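Local coordinates for intracellular protein transport protein USO1 (Saccharomyces cerevisiae S288c, PDB 6LSU) that is required for protein transport from the endoplasmic reticulum to the Golgi complex, acting as a homodimeric membrane tether with globular heads and a coiled-coil tail, at residues E537-T542 / F591-A596; P556-Q561 / T597-S602. One frame throughout, in Å; residues are numbered along the deposited sequence.

Interaction 1 of 2, residues E537-T542 / F591-A596; sequences ELREIT and FGDFKA
R539 of helix 535-543 reaches D593 at the start of helix 594-601, joining its helix to ARM 10 in the globular head of the tether. R539 runs straight out to NE and passes D593 alongside, the two side chains pointing opposite ways. R539 NH1 meets D593 OD2 at 3.3 Å in a salt bridge with a weak hydrogen bond, its N-H...O angle 148°. D593 OD2 lies at the edge of the guanidinium, near its plane, although the carboxylate itself is turned 71° from it. NH1 also bonds to W589 O, NE to F528 O, and NH2 is hydrogen-bonded outside the two segments. D593 is the N-cap of its helix. CG stands anti to the backbone N (chi1 -176°), and OD1 takes a weak capping bond from A596 N. One carboxylate therefore serves both helix start and arginine. On the looser, more exposed side E540 OE2 comes only within 4.1 Å of K595 CD, the side chains crossing at about a right angle. E540 OE1 lies 4.3 Å from D593 OD1, a like charge, and OE2 forms its salt bridge with R543. L538 and I541 pack on helix 439-459; T542 and A596 both touch W589 of helix 577-590.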
ATOM      1  N   GLU A 537      -1.065  19.526 -27.939  1.00 80.84           N
ATOM      2  CA  GLU A 537      -1.848  20.696 -27.474  1.00 74.48           C
ATOM      3  C   GLU A 537      -1.349  21.162 -26.114  1.00 73.18           C
ATOM      4  O   GLU A 537      -1.324  22.389 -25.889  1.00 77.22           O
ATOM      5  CB  GLU A 537      -3.322  20.360 -27.301  1.00 87.25           C
ATOM      6  CG  GLU A 537      -4.264  21.404 -27.897  1.00 97.98           C
ATOM      7  CD  GLU A 537      -5.100  20.876 -29.058  1.00112.33           C
ATOM      8  OE1 GLU A 537      -6.213  21.416 -29.272  1.00124.20           O
ATOM      9  OE2 GLU A 537      -4.648  19.909 -29.744  1.00110.44           O
ATOM     10  N   LEU A 538      -1.039  20.230 -25.212  1.00 70.00           N
ATOM     11  CA  LEU A 538      -0.670  20.552 -23.818  1.00 63.92           C
ATOM     12  C   LEU A 538       0.743  21.152 -23.849  1.00 62.63           C
ATOM     13  O   LEU A 538       0.991  22.168 -23.175  1.00 64.70           O
ATOM     14  CB  LEU A 538      -0.737  19.282 -22.965  1.00 65.58           C
ATOM     15  CG  LEU A 538      -2.101  18.606 -22.849  1.00 70.69           C
ATOM     16  CD1 LEU A 538      -1.945  17.194 -22.288  1.00 74.32           C
ATOM     17  CD2 LEU A 538      -3.039  19.412 -21.970  1.00 70.33           C
ATOM     18  N   ARG A 539       1.650  20.531 -24.601  1.00 60.13           N
ATOM     19  CA  ARG A 539       3.027  21.062 -24.807  1.00 68.25           C
ATOM     20  C   ARG A 539       2.931  22.523 -25.255  1.00 67.37           C
ATOM     21  O   ARG A 539       3.461  23.425 -24.549  1.00 66.49           O
ATOM     22  CB  ARG A 539       3.783  20.178 -25.803  1.00 61.10           C
ATOM     23  CG  ARG A 539       4.186  18.828 -25.225  1.00 67.66           C
ATOM     24  CD  ARG A 539       4.658  17.855 -26.284  1.00 71.18           C
ATOM     25  NE  ARG A 539       5.331  16.655 -25.785  1.00 74.36           N
ATOM     26  CZ  ARG A 539       6.662  16.518 -25.648  1.00 79.39           C
ATOM     27  NH1 ARG A 539       7.481  17.512 -25.942  1.00 78.34           N
ATOM     28  NH2 ARG A 539       7.177  15.380 -25.225  1.00 82.65           N
ATOM     29  N   GLU A 540       2.176  22.735 -26.337  1.00 72.16           N
ATOM     30  CA  GLU A 540       1.953  24.048 -26.986  1.00 72.61           C
ATOM     31  C   GLU A 540       1.429  25.071 -26.000  1.00 64.42           C
ATOM     32  O   GLU A 540       1.901  26.175 -26.075  1.00 75.01           O
ATOM     33  CB  GLU A 540       1.005  23.907 -28.177  1.00 80.62           C
ATOM     34  CG  GLU A 540       1.712  23.288 -29.372  1.00 88.69           C
ATOM     35  CD  GLU A 540       3.145  23.790 -29.557  1.00 97.57           C
ATOM     36  OE1 GLU A 540       4.107  22.939 -29.442  1.00 94.43           O
ATOM     37  OE2 GLU A 540       3.306  25.037 -29.769  1.00 87.39           O
ATOM     38  N   ILE A 541       0.498  24.722 -25.129  1.00 62.84           N
ATOM     39  CA  ILE A 541      -0.034  25.687 -24.120  1.00 64.59           C
ATOM     40  C   ILE A 541       1.086  26.103 -23.172  1.00 63.15           C
ATOM     41  O   ILE A 541       1.055  27.240 -22.670  1.00 70.01           O
ATOM     42  CB  ILE A 541      -1.226  25.080 -23.334  1.00 67.70           C
ATOM     43  CG1 ILE A 541      -2.428  24.851 -24.250  1.00 65.85           C
ATOM     44  CG2 ILE A 541      -1.586  25.966 -22.133  1.00 63.74           C
ATOM     45  CD1 ILE A 541      -3.543  24.070 -23.604  1.00 72.13           C
ATOM     46  N   THR A 542       1.981  25.179 -22.833  1.00 66.51           N
ATOM     47  CA  THR A 542       3.013  25.403 -21.789  1.00 68.92           C
ATOM     48  C   THR A 542       4.097  26.252 -22.431  1.00 70.56           C
ATOM     49  O   THR A 542       4.541  27.236 -21.789  1.00 70.56           O
ATOM     50  CB  THR A 542       3.583  24.095 -21.224  1.00 74.40           C
ATOM     51  OG1 THR A 542       2.531  23.334 -20.631  1.00 64.50           O
ATOM     52  CG2 THR A 542       4.661  24.359 -20.188  1.00 81.63           C
ATOM     53  N   PHE A 591      12.824  16.472 -26.721  1.00 69.62           N
ATOM     54  CA  PHE A 591      12.800  15.156 -27.420  1.00 75.41           C
ATOM     55  C   PHE A 591      11.493  14.991 -28.228  1.00 78.59           C
ATOM     56  O   PHE A 591      10.377  15.025 -27.648  1.00 80.52           O
ATOM     57  CB  PHE A 591      13.008  14.006 -26.448  1.00 71.66           C
ATOM     58  CG  PHE A 591      13.366  12.740 -27.176  1.00 78.34           C
ATOM     59  CD1 PHE A 591      12.449  12.146 -28.022  1.00 77.96           C
ATOM     60  CD2 PHE A 591      14.629  12.176 -27.056  1.00 81.51           C
ATOM     61  CE1 PHE A 591      12.775  11.004 -28.726  1.00 82.56           C
ATOM     62  CE2 PHE A 591      14.949  11.036 -27.768  1.00 84.53           C
ATOM     63  CZ  PHE A 591      14.025  10.456 -28.604  1.00 86.49           C
ATOM     64  N   GLY A 592      11.655  14.874 -29.553  1.00 75.90           N
ATOM     65  CA  GLY A 592      10.609  14.730 -30.581  1.00 72.03           C
ATOM     66  C   GLY A 592       9.719  15.962 -30.702  1.00 72.80           C
ATOM     67  O   GLY A 592       8.598  15.809 -31.215  1.00 84.08           O
ATOM     68  N   ASP A 593      10.152  17.136 -30.248  1.00 65.17           N
ATOM     69  CA  ASP A 593       9.339  18.376 -30.327  1.00 66.61           C
ATOM     70  C   ASP A 593      10.194  19.473 -31.013  1.00 72.98           C
ATOM     71  O   ASP A 593      10.932  20.243 -30.352  1.00 75.64           O
ATOM     72  CB  ASP A 593       8.741  18.696 -28.947  1.00 60.73           C
ATOM     73  CG  ASP A 593       7.809  19.890 -28.910  1.00 61.21           C
ATOM     74  OD1 ASP A 593       7.600  20.489 -29.959  1.00 72.99           O
ATOM     75  OD2 ASP A 593       7.298  20.221 -27.826  1.00 71.37           O
ATOM     76  N   PHE A 594      10.076  19.543 -32.332  1.00 83.61           N
ATOM     77  CA  PHE A 594      10.720  20.543 -33.229  1.00 83.30           C
ATOM     78  C   PHE A 594      10.474  21.979 -32.736  1.00 73.93           C
ATOM     79  O   PHE A 594      11.435  22.717 -32.594  1.00 88.57           O
ATOM     80  CB  PHE A 594      10.241  20.314 -34.664  1.00 87.82           C
ATOM     81  CG  PHE A 594      10.848  19.086 -35.299  1.00 99.23           C
ATOM     82  CD1 PHE A 594      10.240  17.843 -35.192  1.00112.39           C
ATOM     83  CD2 PHE A 594      12.048  19.165 -35.993  1.00111.32           C
ATOM     84  CE1 PHE A 594      10.815  16.715 -35.770  1.00111.66           C
ATOM     85  CE2 PHE A 594      12.623  18.038 -36.566  1.00111.17           C
ATOM     86  CZ  PHE A 594      12.004  16.814 -36.453  1.00110.51           C
ATOM     87  N   LYS A 595       9.245  22.386 -32.485  1.00 62.53           N
ATOM     88  CA  LYS A 595       8.965  23.768 -32.036  1.00 72.04           C
ATOM     89  C   LYS A 595       9.657  24.034 -30.695  1.00 76.92           C
ATOM     90  O   LYS A 595      10.020  25.202 -30.437  1.00 80.47           O
ATOM     91  CB  LYS A 595       7.462  24.040 -31.880  1.00 83.15           C
ATOM     92  CG  LYS A 595       6.595  23.647 -33.069  1.00 85.09           C
ATOM     93  CD  LYS A 595       5.343  24.514 -33.233  1.00 96.84           C
ATOM     94  CE  LYS A 595       4.128  23.758 -33.746  1.00100.73           C
ATOM     95  NZ  LYS A 595       4.469  22.836 -34.855  1.00107.30           N
ATOM     96  N   ALA A 596       9.764  23.034 -29.816  1.00 75.16           N
ATOM     97  CA  ALA A 596      10.413  23.222 -28.502  1.00 72.69           C
ATOM     98  C   ALA A 596      11.915  23.341 -28.727  1.00 69.55           C
ATOM     99  O   ALA A 596      12.541  24.111 -27.965  1.00 70.95           O
ATOM    100  CB  ALA A 596      10.072  22.110 -27.535  1.00 72.79           C
TER

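Interaction 2 of 2, residues P556-Q561 / T597-S602; sequences PLKAIQ and TNDFLS
This contact joins two successive ARM repeats of the globular head: ARM 9 supplies the start of helix 559-568, and ARM 10 the end of helix 594-601. I560 and D599 meet across it, their side chains at about a right angle. I560 CD1 lies 3.9 Å from D599 CB. The other branch, CG2, is anti to the backbone N and rests by the F600 backbone, 3.9 Å from F600 N and 4.2 Å from F600 CB. Q561 bends at chi2 (62°), which sets CD aside from an extended course. Q561 NE2 donates to D599 O; the modelled 2.4 Å is very short, so its exact length is doubtful. S602 OG donates to the same carbonyl at 2.9 Å, tilted 33° from the carbonyl plane. If the Q561 bond is real, two side chains share this acceptor in the last turn of the helix. K558, the N-cap residue of helix 559-568, lays CD 3.8 Å from D599 OD2. Its NZ stays 5.5 Å from that oxygen, whose salt-bridge partner is R543. L557 pairs through its backbone with T547, in the small antiparallel sheet of 546-547 and 557-558. I560 and F600 also pack on helix 577-590, and F600 reaches helix 622-637.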
ATOM      1  N   PRO A 556       8.622  40.562 -23.248  1.00133.81           N
ATOM      2  CA  PRO A 556       8.436  39.501 -22.231  1.00130.34           C
ATOM      3  C   PRO A 556       9.042  38.157 -22.676  1.00124.30           C
ATOM      4  O   PRO A 556       9.377  38.031 -23.852  1.00131.13           O
ATOM      5  CB  PRO A 556       6.911  39.405 -22.039  1.00132.45           C
ATOM      6  CG  PRO A 556       6.333  40.546 -22.870  1.00132.98           C
ATOM      7  CD  PRO A 556       7.357  40.797 -23.956  1.00132.21           C
ATOM      8  N   LEU A 557       9.172  37.190 -21.757  1.00113.36           N
ATOM      9  CA  LEU A 557      10.029  35.979 -21.951  1.00101.98           C
ATOM     10  C   LEU A 557       9.221  34.661 -21.894  1.00 92.57           C
ATOM     11  O   LEU A 557       8.566  34.365 -20.855  1.00 90.14           O
ATOM     12  CB  LEU A 557      11.152  36.013 -20.908  1.00101.65           C
ATOM     13  CG  LEU A 557      12.380  35.150 -21.221  1.00106.01           C
ATOM     14  CD1 LEU A 557      12.778  35.238 -22.696  1.00107.14           C
ATOM     15  CD2 LEU A 557      13.553  35.525 -20.326  1.00105.91           C
ATOM     16  N   LYS A 558       9.302  33.873 -22.974  1.00 77.50           N
ATOM     17  CA  LYS A 558       8.547  32.603 -23.177  1.00 80.07           C
ATOM     18  C   LYS A 558       9.049  31.499 -22.229  1.00 81.33           C
ATOM     19  O   LYS A 558      10.148  31.646 -21.674  1.00 69.57           O
ATOM     20  CB  LYS A 558       8.749  32.075 -24.595  1.00 77.16           C
ATOM     21  CG  LYS A 558       7.652  32.399 -25.589  1.00 79.39           C
ATOM     22  CD  LYS A 558       7.954  31.800 -26.960  1.00 79.08           C
ATOM     23  CE  LYS A 558       6.729  31.504 -27.791  1.00 83.81           C
ATOM     24  NZ  LYS A 558       5.670  32.529 -27.614  1.00 86.91           N
ATOM     25  N   ALA A 559       8.296  30.401 -22.093  1.00 75.68           N
ATOM     26  CA  ALA A 559       8.520  29.372 -21.049  1.00 72.68           C
ATOM     27  C   ALA A 559       9.919  28.751 -21.206  1.00 70.21           C
ATOM     28  O   ALA A 559      10.706  28.727 -20.216  1.00 65.32           O
ATOM     29  CB  ALA A 559       7.433  28.318 -21.117  1.00 71.12           C
ATOM     30  N   ILE A 560      10.236  28.242 -22.401  1.00 61.72           N
ATOM     31  CA  ILE A 560      11.473  27.456 -22.613  1.00 60.67           C
ATOM     32  C   ILE A 560      12.723  28.323 -22.388  1.00 65.51           C
ATOM     33  O   ILE A 560      13.756  27.766 -22.001  1.00 76.86           O
ATOM     34  CB  ILE A 560      11.500  26.851 -24.017  1.00 66.30           C
ATOM     35  CG1 ILE A 560      10.470  25.722 -24.118  1.00 70.67           C
ATOM     36  CG2 ILE A 560      12.922  26.379 -24.345  1.00 66.70           C
ATOM     37  CD1 ILE A 560      10.608  24.839 -25.346  1.00 70.00           C
ATOM     38  N   GLN A 561      12.683  29.610 -22.688  1.00 74.67           N
ATOM     39  CA  GLN A 561      13.860  30.499 -22.496  1.00 79.75           C
ATOM     40  C   GLN A 561      13.955  30.877 -21.008  1.00 70.44           C
ATOM     41  O   GLN A 561      15.031  30.776 -20.432  1.00 74.75           O
ATOM     42  CB  GLN A 561      13.788  31.716 -23.426  1.00 86.51           C
ATOM     43  CG  GLN A 561      15.108  31.991 -24.143  1.00 91.82           C
ATOM     44  CD  GLN A 561      15.519  30.840 -25.032  1.00 94.29           C
ATOM     45  OE1 GLN A 561      16.494  30.136 -24.772  1.00 97.21           O
ATOM     46  NE2 GLN A 561      14.755  30.631 -26.092  1.00100.14           N
ATOM     47  N   THR A 597      12.470  22.599 -29.700  1.00 65.91           N
ATOM     48  CA  THR A 597      13.918  22.633 -30.014  1.00 65.20           C
ATOM     49  C   THR A 597      14.259  24.027 -30.575  1.00 71.69           C
ATOM     50  O   THR A 597      15.269  24.605 -30.169  1.00 77.08           O
ATOM     51  CB  THR A 597      14.335  21.498 -30.955  1.00 66.07           C
ATOM     52  OG1 THR A 597      14.282  20.247 -30.260  1.00 64.15           O
ATOM     53  CG2 THR A 597      15.758  21.651 -31.455  1.00 68.82           C
ATOM     54  N   ASN A 598      13.407  24.581 -31.425  1.00 69.05           N
ATOM     55  CA  ASN A 598      13.600  25.924 -32.016  1.00 70.93           C
ATOM     56  C   ASN A 598      13.592  26.981 -30.908  1.00 76.63           C
ATOM     57  O   ASN A 598      14.381  27.965 -31.017  1.00 82.12           O
ATOM     58  CB  ASN A 598      12.584  26.219 -33.120  1.00 66.10           C
ATOM     59  CG  ASN A 598      12.839  25.387 -34.360  1.00 69.12           C
ATOM     60  OD1 ASN A 598      13.744  24.552 -34.392  1.00 67.97           O
ATOM     61  ND2 ASN A 598      12.026  25.578 -35.386  1.00 76.20           N
ATOM     62  N   ASP A 599      12.754  26.818 -29.890  1.00 73.12           N
ATOM     63  CA  ASP A 599      12.646  27.832 -28.819  1.00 72.56           C
ATOM     64  C   ASP A 599      13.959  27.778 -28.057  1.00 72.99           C
ATOM     65  O   ASP A 599      14.473  28.852 -27.697  1.00 70.55           O
ATOM     66  CB  ASP A 599      11.429  27.601 -27.929  1.00 83.46           C
ATOM     67  CG  ASP A 599      10.129  28.105 -28.519  1.00 85.15           C
ATOM     68  OD1 ASP A 599      10.066  28.300 -29.758  1.00 96.79           O
ATOM     69  OD2 ASP A 599       9.190  28.286 -27.734  1.00 93.94           O
ATOM     70  N   PHE A 600      14.499  26.567 -27.862  1.00 67.88           N
ATOM     71  CA  PHE A 600      15.746  26.350 -27.085  1.00 68.74           C
ATOM     72  C   PHE A 600      16.942  26.977 -27.822  1.00 70.08           C
ATOM     73  O   PHE A 600      17.680  27.770 -27.205  1.00 70.60           O
ATOM     74  CB  PHE A 600      15.980  24.854 -26.840  1.00 63.39           C
ATOM     75  CG  PHE A 600      17.235  24.547 -26.062  1.00 54.89           C
ATOM     76  CD1 PHE A 600      17.401  25.101 -24.805  1.00 55.67           C
ATOM     77  CD2 PHE A 600      18.262  23.779 -26.598  1.00 54.80           C
ATOM     78  CE1 PHE A 600      18.535  24.835 -24.048  1.00 52.76           C
ATOM     79  CE2 PHE A 600      19.417  23.537 -25.870  1.00 52.36           C
ATOM     80  CZ  PHE A 600      19.536  24.038 -24.579  1.00 55.52           C
ATOM     81  N   LEU A 601      17.096  26.621 -29.106  1.00 75.76           N
ATOM     82  CA  LEU A 601      18.190  27.026 -30.048  1.00 70.82           C
ATOM     83  C   LEU A 601      18.164  28.528 -30.339  1.00 69.60           C
ATOM     84  O   LEU A 601      19.116  29.017 -30.893  1.00 82.99           O
ATOM     85  CB  LEU A 601      18.031  26.272 -31.369  1.00 61.33           C
ATOM     86  CG  LEU A 601      18.336  24.778 -31.306  1.00 59.85           C
ATOM     87  CD1 LEU A 601      18.211  24.152 -32.666  1.00 57.71           C
ATOM     88  CD2 LEU A 601      19.690  24.480 -30.738  1.00 59.63           C
ATOM     89  N   SER A 602      17.102  29.226 -30.011  1.00 70.29           N
ATOM     90  CA  SER A 602      16.912  30.652 -30.345  1.00 75.07           C
ATOM     91  C   SER A 602      17.634  31.524 -29.328  1.00 77.40           C
ATOM     92  O   SER A 602      17.290  32.704 -29.265  1.00 81.74           O
ATOM     93  CB  SER A 602      15.442  31.007 -30.372  1.00 76.90           C
ATOM     94  OG  SER A 602      15.006  31.316 -29.063  1.00 77.15           O
TER

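Overall arrangement
Interactions 1 and 2 are neighbours, with centres about 11 Å apart, and share helix 594-601. Interaction 1 uses its N-terminal end and interaction 2 the rest. The partners, helices 535-543 and 559-568, also touch: T542 O lies 3.2 Å from A559 CB. A596 O is 3.3 Å from I560 CD1, so the two packing zones run into one another. The segments alternate along the chain. R543 ties the contacts together, with salt bridges to E540 of interaction 1 and D599 of interaction 2. W589 is a second common neighbour, touched by T542, A596, A559 and I560. Both contacts lie far from the chain centre, about 35 and 41 Å between centres.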